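Local coordinates for protein phosphate transporter (Thermotoga maritima MSB8, PDB 6L85) that probably imports inorganic phosphate across the cell membrane by coupling its uptake to sodium ions, as a bacterial relative of the human SLC20 carriers, at residues S138-F151 / P343-V357. Sequence-based numbering, arbitrary orientation.
With NA (sodium ion), chain R; NA (sodium ion), chain Q; PO4 (phosphate ion), chain P.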
loop_
_atom_site.group_PDB
_atom_site.type_symbol
_atom_site.label_atom_id
_atom_site.label_comp_id
_atom_site.label_asym_id
_atom_site.label_seq_id
_atom_site.Cartn_x
_atom_site.Cartn_y
_atom_site.Cartn_z
ATOM N N SER B 138 -21.828 -18.190 -11.222
ATOM C CA SER B 138 -21.295 -16.893 -10.826
ATOM C C SER B 138 -21.207 -15.959 -12.022
ATOM O O SER B 138 -21.347 -14.747 -11.866
ATOM C CB SER B 138 -19.926 -17.060 -10.160
ATOM O OG SER B 138 -18.942 -17.362 -11.136
ATOM N N TRP B 139 -21.007 -16.512 -13.220
ATOM C CA TRP B 139 -20.968 -15.677 -14.414
ATOM C C TRP B 139 -22.318 -15.042 -14.683
ATOM O O TRP B 139 -22.395 -14.003 -15.356
ATOM C CB TRP B 139 -20.546 -16.498 -15.625
ATOM C CG TRP B 139 -19.132 -16.913 -15.622
ATOM C CD1 TRP B 139 -18.159 -16.567 -14.699
ATOM C CD2 TRP B 139 -18.488 -17.734 -16.596
ATOM N NE1 TRP B 139 -16.957 -17.142 -15.054
ATOM C CE2 TRP B 139 -17.129 -17.861 -16.211
ATOM C CE3 TRP B 139 -18.925 -18.384 -17.750
ATOM C CZ2 TRP B 139 -16.215 -18.613 -16.941
ATOM C CZ3 TRP B 139 -18.010 -19.121 -18.480
ATOM C CH2 TRP B 139 -16.671 -19.234 -18.070
ATOM N N VAL B 140 -23.389 -15.699 -14.232
ATOM C CA VAL B 140 -24.732 -15.145 -14.382
ATOM C C VAL B 140 -25.084 -14.225 -13.210
ATOM O O VAL B 140 -25.687 -13.167 -13.393
ATOM C CB VAL B 140 -25.757 -16.292 -14.530
ATOM C CG1 VAL B 140 -27.142 -15.770 -14.322
ATOM C CG2 VAL B 140 -25.638 -16.965 -15.904
ATOM N N VAL B 141 -24.704 -14.605 -11.991
ATOM C CA VAL B 141 -25.091 -13.855 -10.792
ATOM C C VAL B 141 -24.277 -12.558 -10.636
ATOM O O VAL B 141 -24.806 -11.530 -10.180
ATOM C CB VAL B 141 -24.944 -14.771 -9.559
ATOM C CG1 VAL B 141 -25.106 -14.000 -8.265
ATOM C CG2 VAL B 141 -25.956 -15.896 -9.621
ATOM N N SER B 142 -22.978 -12.581 -10.984
ATOM C CA SER B 142 -22.095 -11.445 -10.708
ATOM C C SER B 142 -22.561 -10.151 -11.350
ATOM O O SER B 142 -22.622 -9.132 -10.640
ATOM C CB SER B 142 -20.652 -11.759 -11.154
ATOM O OG SER B 142 -20.145 -12.869 -10.449
ATOM N N PRO B 143 -22.851 -10.092 -12.657
ATOM C CA PRO B 143 -23.301 -8.813 -13.245
ATOM C C PRO B 143 -24.613 -8.324 -12.670
ATOM O O PRO B 143 -24.831 -7.107 -12.558
ATOM C CB PRO B 143 -23.437 -9.136 -14.739
ATOM C CG PRO B 143 -22.624 -10.407 -14.932
ATOM C CD PRO B 143 -22.797 -11.162 -13.669
ATOM N N VAL B 144 -25.496 -9.254 -12.294
ATOM C CA VAL B 144 -26.757 -8.876 -11.677
ATOM C C VAL B 144 -26.502 -8.283 -10.308
ATOM O O VAL B 144 -27.110 -7.276 -9.932
ATOM C CB VAL B 144 -27.700 -10.090 -11.591
ATOM C CG1 VAL B 144 -28.915 -9.758 -10.710
ATOM C CG2 VAL B 144 -28.117 -10.517 -12.985
ATOM N N LEU B 145 -25.615 -8.907 -9.538
ATOM C CA LEU B 145 -25.259 -8.368 -8.231
ATOM C C LEU B 145 -24.598 -7.002 -8.370
ATOM O O LEU B 145 -24.836 -6.104 -7.555
ATOM C CB LEU B 145 -24.344 -9.361 -7.503
ATOM C CG LEU B 145 -23.681 -8.984 -6.176
ATOM C CD1 LEU B 145 -24.719 -8.640 -5.121
ATOM C CD2 LEU B 145 -22.744 -10.127 -5.698
ATOM N N GLY B 146 -23.791 -6.811 -9.418
ATOM C CA GLY B 146 -23.200 -5.500 -9.642
ATOM C C GLY B 146 -24.250 -4.446 -9.953
ATOM O O GLY B 146 -24.194 -3.321 -9.431
ATOM N N GLY B 147 -25.227 -4.801 -10.796
ATOM C CA GLY B 147 -26.321 -3.885 -11.078
ATOM C C GLY B 147 -27.135 -3.565 -9.840
ATOM O O GLY B 147 -27.483 -2.405 -9.597
ATOM N N LEU B 148 -27.410 -4.576 -9.018
ATOM C CA LEU B 148 -28.209 -4.350 -7.816
ATOM C C LEU B 148 -27.484 -3.457 -6.821
ATOM O O LEU B 148 -28.081 -2.532 -6.258
ATOM C CB LEU B 148 -28.577 -5.683 -7.158
ATOM C CG LEU B 148 -29.252 -6.683 -8.103
ATOM C CD1 LEU B 148 -29.501 -8.030 -7.424
ATOM C CD2 LEU B 148 -30.536 -6.114 -8.746
ATOM N N ILE B 149 -26.201 -3.741 -6.567
ATOM C CA ILE B 149 -25.420 -2.912 -5.652
ATOM C C ILE B 149 -25.366 -1.484 -6.169
ATOM O O ILE B 149 -25.531 -0.530 -5.413
ATOM C CB ILE B 149 -24.009 -3.503 -5.465
ATOM C CG1 ILE B 149 -24.069 -4.902 -4.842
ATOM C CG2 ILE B 149 -23.162 -2.605 -4.624
ATOM C CD1 ILE B 149 -22.681 -5.548 -4.696
ATOM N N SER B 150 -25.087 -1.327 -7.461
ATOM C CA SER B 150 -25.157 -0.049 -8.152
ATOM C C SER B 150 -26.445 0.709 -7.822
ATOM O O SER B 150 -26.423 1.864 -7.365
ATOM C CB SER B 150 -25.085 -0.357 -9.652
ATOM O OG SER B 150 -24.545 0.689 -10.403
ATOM N N PHE B 151 -27.585 0.060 -8.075
ATOM C CA PHE B 151 -28.888 0.691 -7.886
ATOM C C PHE B 151 -29.072 1.126 -6.433
ATOM O O PHE B 151 -29.385 2.294 -6.144
ATOM C CB PHE B 151 -29.974 -0.298 -8.331
ATOM C CG PHE B 151 -31.384 0.182 -8.125
ATOM C CD1 PHE B 151 -31.996 1.007 -9.055
ATOM C CD2 PHE B 151 -32.102 -0.212 -7.009
ATOM C CE1 PHE B 151 -33.303 1.442 -8.870
ATOM C CE2 PHE B 151 -33.409 0.215 -6.817
ATOM C CZ PHE B 151 -34.010 1.047 -7.749
ATOM N N PRO B 343 -13.587 -17.181 -10.466
ATOM C CA PRO B 343 -13.139 -16.395 -11.621
ATOM C C PRO B 343 -14.352 -15.806 -12.329
ATOM O O PRO B 343 -15.186 -16.529 -12.885
ATOM C CB PRO B 343 -12.418 -17.426 -12.499
ATOM C CG PRO B 343 -12.557 -18.735 -11.797
ATOM C CD PRO B 343 -13.628 -18.615 -10.781
ATOM N N ILE B 344 -14.410 -14.481 -12.349
ATOM C CA ILE B 344 -15.557 -13.664 -12.727
ATOM C C ILE B 344 -15.125 -12.785 -13.893
ATOM O O ILE B 344 -13.932 -12.540 -14.103
ATOM C CB ILE B 344 -16.007 -12.837 -11.486
ATOM C CG1 ILE B 344 -16.761 -13.736 -10.527
ATOM C CG2 ILE B 344 -16.804 -11.611 -11.767
ATOM C CD1 ILE B 344 -17.536 -14.683 -11.221
ATOM N N SER B 345 -16.093 -12.329 -14.676
ATOM C CA SER B 345 -15.815 -11.342 -15.709
ATOM C C SER B 345 -16.029 -9.946 -15.144
ATOM O O SER B 345 -17.141 -9.606 -14.733
ATOM C CB SER B 345 -16.693 -11.551 -16.936
ATOM O OG SER B 345 -16.501 -10.467 -17.829
ATOM N N THR B 346 -14.965 -9.130 -15.136
ATOM C CA THR B 346 -15.097 -7.759 -14.657
ATOM C C THR B 346 -15.757 -6.878 -15.709
ATOM O O THR B 346 -16.422 -5.904 -15.359
ATOM C CB THR B 346 -13.723 -7.184 -14.258
ATOM O OG1 THR B 346 -12.891 -7.067 -15.418
ATOM C CG2 THR B 346 -13.030 -8.102 -13.251
ATOM N N THR B 347 -15.558 -7.194 -16.992
ATOM C CA THR B 347 -16.273 -6.516 -18.073
ATOM C C THR B 347 -17.793 -6.578 -17.879
ATOM O O THR B 347 -18.484 -5.543 -17.889
ATOM C CB THR B 347 -15.880 -7.162 -19.398
ATOM O OG1 THR B 347 -14.451 -7.327 -19.447
ATOM C CG2 THR B 347 -16.359 -6.332 -20.563
ATOM N N HIS B 348 -18.329 -7.796 -17.680
ATOM C CA HIS B 348 -19.776 -7.964 -17.531
ATOM C C HIS B 348 -20.270 -7.350 -16.244
ATOM O O HIS B 348 -21.394 -6.827 -16.203
ATOM C CB HIS B 348 -20.158 -9.444 -17.587
ATOM C CG HIS B 348 -19.703 -10.120 -18.839
ATOM N ND1 HIS B 348 -19.639 -11.488 -18.965
ATOM C CD2 HIS B 348 -19.245 -9.613 -20.009
ATOM C CE1 HIS B 348 -19.172 -11.797 -20.161
ATOM N NE2 HIS B 348 -18.923 -10.679 -20.815
ATOM N N VAL B 349 -19.447 -7.378 -15.192
ATOM C CA VAL B 349 -19.852 -6.730 -13.946
ATOM C C VAL B 349 -19.924 -5.221 -14.131
ATOM O O VAL B 349 -20.823 -4.568 -13.595
ATOM C CB VAL B 349 -18.913 -7.111 -12.789
ATOM C CG1 VAL B 349 -19.188 -6.236 -11.573
ATOM C CG2 VAL B 349 -19.089 -8.600 -12.434
ATOM N N VAL B 350 -18.986 -4.635 -14.885
ATOM C CA VAL B 350 -19.052 -3.192 -15.087
ATOM C C VAL B 350 -20.317 -2.849 -15.858
ATOM O O VAL B 350 -21.035 -1.902 -15.519
ATOM C CB VAL B 350 -17.800 -2.664 -15.819
ATOM C CG1 VAL B 350 -17.953 -1.183 -16.033
ATOM C CG2 VAL B 350 -16.579 -2.866 -15.014
ATOM N N VAL B 351 -20.582 -3.607 -16.926
ATOM C CA VAL B 351 -21.802 -3.414 -17.707
ATOM C C VAL B 351 -23.029 -3.492 -16.801
ATOM O O VAL B 351 -23.933 -2.652 -16.872
ATOM C CB VAL B 351 -21.870 -4.448 -18.843
ATOM C CG1 VAL B 351 -23.307 -4.573 -19.371
ATOM C CG2 VAL B 351 -20.899 -4.072 -19.944
ATOM N N GLY B 352 -23.071 -4.498 -15.928
ATOM C CA GLY B 352 -24.170 -4.594 -14.983
ATOM C C GLY B 352 -24.297 -3.366 -14.103
ATOM O O GLY B 352 -25.395 -2.844 -13.900
ATOM N N ALA B 353 -23.176 -2.900 -13.548
ATOM C CA ALA B 353 -23.221 -1.751 -12.652
ATOM C C ALA B 353 -23.743 -0.511 -13.381
ATOM O O ALA B 353 -24.553 0.255 -12.838
ATOM C CB ALA B 353 -21.829 -1.503 -12.060
ATOM N N VAL B 354 -23.294 -0.317 -14.622
ATOM C CA VAL B 354 -23.769 0.795 -15.439
ATOM C C VAL B 354 -25.284 0.702 -15.637
ATOM O O VAL B 354 -26.012 1.684 -15.443
ATOM C CB VAL B 354 -23.023 0.832 -16.787
ATOM C CG1 VAL B 354 -23.703 1.809 -17.744
ATOM C CG2 VAL B 354 -21.568 1.226 -16.590
ATOM N N THR B 355 -25.785 -0.487 -16.011
ATOM C CA THR B 355 -27.227 -0.607 -16.220
ATOM C C THR B 355 -27.984 -0.384 -14.916
ATOM O O THR B 355 -29.114 0.115 -14.927
ATOM C CB THR B 355 -27.605 -1.964 -16.841
ATOM O OG1 THR B 355 -27.604 -2.986 -15.844
ATOM C CG2 THR B 355 -26.652 -2.351 -17.942
ATOM N N GLY B 356 -27.361 -0.698 -13.783
ATOM C CA GLY B 356 -28.017 -0.483 -12.504
ATOM C C GLY B 356 -28.101 0.978 -12.092
ATOM O O GLY B 356 -29.026 1.367 -11.371
ATOM N N VAL B 357 -27.128 1.804 -12.492
ATOM C CA VAL B 357 -27.260 3.228 -12.156
ATOM C C VAL B 357 -28.086 3.995 -13.169
ATOM O O VAL B 357 -28.356 5.186 -12.960
ATOM C CB VAL B 357 -25.957 4.045 -12.065
ATOM C CG1 VAL B 357 -25.181 3.684 -10.824
ATOM C CG2 VAL B 357 -25.143 3.927 -13.356
HETATM NA NA NA R . -11.799 -12.884 -13.596
HETATM NA NA NA Q . -12.659 -7.058 -21.033
HETATM P P PO4 P . -12.695 -10.171 -17.651
HETATM O O1 PO4 P . -13.915 -9.392 -18.141
HETATM O O2 PO4 P . -12.944 -11.665 -17.615
HETATM O O3 PO4 P . -12.368 -9.689 -16.242
HETATM O O4 PO4 P . -11.521 -9.965 -18.595
HETATM O O HOH W 1 -20.147 -12.999 -17.036
HETATM O O HOH W 2 -12.888 -4.700 -21.266
HETATM O O HOH W 3 -10.469 -14.697 -13.281
#
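Gly352 and Gly356 lie against Pro143 and Gly147 where two helices of a membrane transporter pack closely through glycines. The axes of 138-151 and 346-357 approach to 6.7 Å and cross at -34°. The two glycines press their backbones on helix 138-151, and CA-H...O contacts form: Gly352 CA lies 3.6 Å from Pro143 O, and Gly356 CA lies 3.5 Å from Gly147 O. These carbonyls already accept the helical N-H groups of Gly147 and Phe151. Farther along, Ser150 OG donates to Ala353 O; the modelled 2.5 Å is shorter than usual, so the exact length is doubtful.

At the other end, where helix 138-151 meets the loop before 346-357, the indole NE1 of Trp139 donates to Pro343 O at 2.9 Å, with the acceptor almost in the ring plane and an N-H...O angle of 148°. The next carbonyl, Ile344 O, binds a sodium ion together with Thr107, Asn257 and Asp258. A phenylalanine in place of Trp139 would probably leave Pro343 O without this donor and the loop before the sodium ligand less firmly held. Water 1 bridges the segments, donating to Trp139 O and lying in the ring plane of His348 beside ND1. Over one face of that imidazole sits Ser345 OG, which caps the helix by accepting from His348 N and itself donates to a phosphate oxygen.

Ile344 CD1 sits between the hydroxyls of Ser138, whose OG bonds to Ile135 O, and Ser142, 3.3 Å from Ser142 OG. Standing beside its own backbone N (chi1 -61°), Ser142 OG donates to Ser138 O from the face opposite Ser142 N.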